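PDB 3R0E: lectin, which probably binds mannose and agglutinates rabbit erythrocytes as a bulb-type (beta-prism II) lectin. Local coordinates for residues K24-V29 with L36-G41. Residues are numbered along the deposited sequence; the frame is centred on the assembly and turned at random.
Sequences KNHQLV and LVLYGG
Antiparallel pairing of strands 27-30 and 36-39 forms the hairpin that carries a probable mannose-binding motif of this bulb-type lectin domain. Gln-27 faces Tyr-39 and Val-29 faces Val-37 as hydrogen-bonded pairs, each closed by two backbone bonds; Tyr-39 N to Gln-27 O is the shortest at 2.7 Å. Between them Leu-28 and Leu-38 make a non-hydrogen-bonded pair, their CA atoms 4.2 Å apart.

These leucines and Leu-36 share the inner face. Leu-28 CG stands anti to the backbone N (chi1 179°) and chi2 of 65° then places CD1, which meets Leu-38 CB at 3.8 Å, the two side chains crossing at about a right angle; the same methyl lies 4.0 Å from Leu-36 CG. Leu-90 and Leu-92 of strand 89-92 pack against this face, and Leu-38 also touches an apolar side chain of the partner subunit.

On the other face Val-29 CG2 comes to the edge of the Tyr-39 ring, near its plane, 4.1 Å from CD2, while Val-37 CG1 lies over one ring face, towards the rim. The valines thus touch the ring at an edge and on one face, and its OH is hydrogen-bonded to Gln-31 NE2.

Past the strand end, the His-26 ring packs closely on the backbone of Gly-40 and Gly-41, CE1 3.4 Å from Gly-41 N; ND1 is buried without a polar partner. Val-37 and Tyr-39 are the last two positions of the QxDxNxVxY motif of beta-prism II lectins, and the strand presents Tyr-39 beside Gln-31, both probable mannose ligands.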
ATOM      1  N   LYS B  24      11.108   6.919  -0.996  1.00 34.69           N
ATOM      2  CA  LYS B  24      12.538   7.099  -0.739  1.00 35.62           C
ATOM      3  C   LYS B  24      13.296   7.755  -1.895  1.00 35.41           C
ATOM      4  O   LYS B  24      13.922   8.805  -1.714  1.00 35.59           O
ATOM      5  CB  LYS B  24      13.174   5.745  -0.419  1.00 36.39           C
ATOM      6  CG  LYS B  24      14.180   5.778   0.731  1.00 38.75           C
ATOM      7  CD  LYS B  24      14.644   4.357   1.096  1.00 41.86           C
ATOM      8  CE  LYS B  24      14.932   4.223   2.595  1.00 44.20           C
ATOM      9  NZ  LYS B  24      13.713   4.475   3.451  1.00 44.72           N
ATOM     10  N   ASN B  25      13.227   7.137  -3.075  1.00 34.79           N
ATOM     11  CA  ASN B  25      13.952   7.620  -4.258  1.00 34.11           C
ATOM     12  C   ASN B  25      13.058   7.959  -5.452  1.00 33.13           C
ATOM     13  O   ASN B  25      13.552   8.180  -6.559  1.00 32.98           O
ATOM     14  CB  ASN B  25      15.015   6.592  -4.683  1.00 34.49           C
ATOM     15  CG  ASN B  25      16.143   6.463  -3.671  1.00 35.86           C
ATOM     16  OD1 ASN B  25      16.386   5.381  -3.137  1.00 38.13           O
ATOM     17  ND2 ASN B  25      16.827   7.572  -3.390  1.00 36.47           N
ATOM     18  N   HIS B  26      11.748   8.002  -5.222  1.00 32.10           N
ATOM     19  CA  HIS B  26      10.776   8.112  -6.306  1.00 30.82           C
ATOM     20  C   HIS B  26       9.622   9.044  -5.977  1.00 30.67           C
ATOM     21  O   HIS B  26       9.254   9.200  -4.815  1.00 30.58           O
ATOM     22  CB  HIS B  26      10.208   6.735  -6.649  1.00 30.56           C
ATOM     23  CG  HIS B  26      11.253   5.705  -6.940  1.00 29.82           C
ATOM     24  ND1 HIS B  26      11.696   5.435  -8.218  1.00 29.52           N
ATOM     25  CD2 HIS B  26      11.950   4.891  -6.118  1.00 28.50           C
ATOM     26  CE1 HIS B  26      12.613   4.488  -8.169  1.00 28.97           C
ATOM     27  NE2 HIS B  26      12.787   4.143  -6.906  1.00 28.67           N
ATOM     28  N   GLN B  27       9.052   9.638  -7.023  1.00 30.36           N
ATOM     29  CA  GLN B  27       7.875  10.487  -6.928  1.00 30.50           C
ATOM     30  C   GLN B  27       6.904  10.141  -8.049  1.00 29.80           C
ATOM     31  O   GLN B  27       7.313   9.869  -9.174  1.00 29.52           O
ATOM     32  CB  GLN B  27       8.244  11.969  -7.066  1.00 30.93           C
ATOM     33  CG  GLN B  27       8.988  12.578  -5.882  1.00 34.18           C
ATOM     34  CD  GLN B  27       9.001  14.106  -5.932  1.00 38.28           C
ATOM     35  OE1 GLN B  27       9.309  14.708  -6.965  1.00 40.90           O
ATOM     36  NE2 GLN B  27       8.659  14.736  -4.816  1.00 39.78           N
ATOM     37  N   LEU B  28       5.614  10.164  -7.730  1.00 29.19           N
ATOM     38  CA  LEU B  28       4.574   9.983  -8.719  1.00 28.29           C
ATOM     39  C   LEU B  28       3.680  11.227  -8.696  1.00 28.14           C
ATOM     40  O   LEU B  28       2.976  11.466  -7.722  1.00 28.08           O
ATOM     41  CB  LEU B  28       3.782   8.712  -8.411  1.00 27.90           C
ATOM     42  CG  LEU B  28       2.625   8.364  -9.345  1.00 27.04           C
ATOM     43  CD1 LEU B  28       3.127   8.042 -10.754  1.00 25.33           C
ATOM     44  CD2 LEU B  28       1.829   7.219  -8.761  1.00 25.39           C
ATOM     45  N   VAL B  29       3.720  12.001  -9.783  1.00 27.91           N
ATOM     46  CA  VAL B  29       3.142  13.349  -9.839  1.00 27.46           C
ATOM     47  C   VAL B  29       2.037  13.450 -10.885  1.00 27.70           C
ATOM     48  O   VAL B  29       2.249  13.154 -12.062  1.00 27.95           O
ATOM     49  CB  VAL B  29       4.231  14.442 -10.154  1.00 27.40           C
ATOM     50  CG1 VAL B  29       3.666  15.833  -9.983  1.00 27.81           C
ATOM     51  CG2 VAL B  29       5.480  14.283  -9.275  1.00 26.45           C
ATOM     52  N   LEU B  36       0.810  12.012 -15.995  1.00 28.89           N
ATOM     53  CA  LEU B  36       1.093  11.383 -14.710  1.00 28.18           C
ATOM     54  C   LEU B  36       2.466  10.768 -14.822  1.00 28.25           C
ATOM     55  O   LEU B  36       2.669   9.883 -15.650  1.00 28.54           O
ATOM     56  CB  LEU B  36       0.049  10.316 -14.374  1.00 28.07           C
ATOM     57  CG  LEU B  36       0.232   9.531 -13.067  1.00 26.13           C
ATOM     58  CD1 LEU B  36       0.005  10.426 -11.860  1.00 24.60           C
ATOM     59  CD2 LEU B  36      -0.682   8.312 -13.030  1.00 22.58           C
ATOM     60  N   VAL B  37       3.409  11.237 -14.007  1.00 27.95           N
ATOM     61  CA  VAL B  37       4.800  10.832 -14.166  1.00 27.73           C
ATOM     62  C   VAL B  37       5.434  10.273 -12.896  1.00 27.97           C
ATOM     63  O   VAL B  37       5.428  10.916 -11.834  1.00 27.87           O
ATOM     64  CB  VAL B  37       5.694  11.988 -14.739  1.00 28.15           C
ATOM     65  CG1 VAL B  37       7.119  11.502 -14.989  1.00 26.59           C
ATOM     66  CG2 VAL B  37       5.100  12.568 -16.032  1.00 27.83           C
ATOM     67  N   LEU B  38       5.990   9.071 -13.031  1.00 27.68           N
ATOM     68  CA  LEU B  38       6.779   8.465 -11.993  1.00 28.31           C
ATOM     69  C   LEU B  38       8.239   8.809 -12.267  1.00 28.70           C
ATOM     70  O   LEU B  38       8.812   8.355 -13.252  1.00 28.85           O
ATOM     71  CB  LEU B  38       6.532   6.947 -11.957  1.00 28.15           C
ATOM     72  CG  LEU B  38       7.373   5.940 -11.151  1.00 28.82           C
ATOM     73  CD1 LEU B  38       8.277   6.513 -10.075  1.00 29.11           C
ATOM     74  CD2 LEU B  38       6.472   4.868 -10.549  1.00 29.56           C
ATOM     75  N   TYR B  39       8.821   9.630 -11.399  1.00 28.60           N
ATOM     76  CA  TYR B  39      10.220  10.018 -11.520  1.00 28.77           C
ATOM     77  C   TYR B  39      11.105   9.084 -10.733  1.00 28.93           C
ATOM     78  O   TYR B  39      10.822   8.780  -9.570  1.00 29.19           O
ATOM     79  CB  TYR B  39      10.434  11.453 -11.033  1.00 28.53           C
ATOM     80  CG  TYR B  39       9.840  12.468 -11.963  1.00 29.07           C
ATOM     81  CD1 TYR B  39      10.519  12.874 -13.111  1.00 28.50           C
ATOM     82  CD2 TYR B  39       8.575  12.999 -11.719  1.00 29.60           C
ATOM     83  CE1 TYR B  39       9.960  13.798 -13.980  1.00 28.98           C
ATOM     84  CE2 TYR B  39       8.013  13.927 -12.577  1.00 30.00           C
ATOM     85  CZ  TYR B  39       8.710  14.327 -13.701  1.00 29.80           C
ATOM     86  OH  TYR B  39       8.131  15.236 -14.558  1.00 29.90           O
ATOM     87  N   GLY B  40      12.186   8.646 -11.366  1.00 29.05           N
ATOM     88  CA  GLY B  40      13.157   7.774 -10.724  1.00 29.34           C
ATOM     89  C   GLY B  40      13.147   6.401 -11.355  1.00 29.70           C
ATOM     90  O   GLY B  40      12.261   6.075 -12.147  1.00 29.21           O
ATOM     91  N   GLY B  41      14.141   5.594 -10.996  1.00 30.20           N
ATOM     92  CA  GLY B  41      14.325   4.292 -11.603  1.00 31.00           C
ATOM     93  C   GLY B  41      15.051   4.399 -12.936  1.00 32.07           C
ATOM     94  O   GLY B  41      15.364   5.494 -13.413  1.00 31.91           O
TER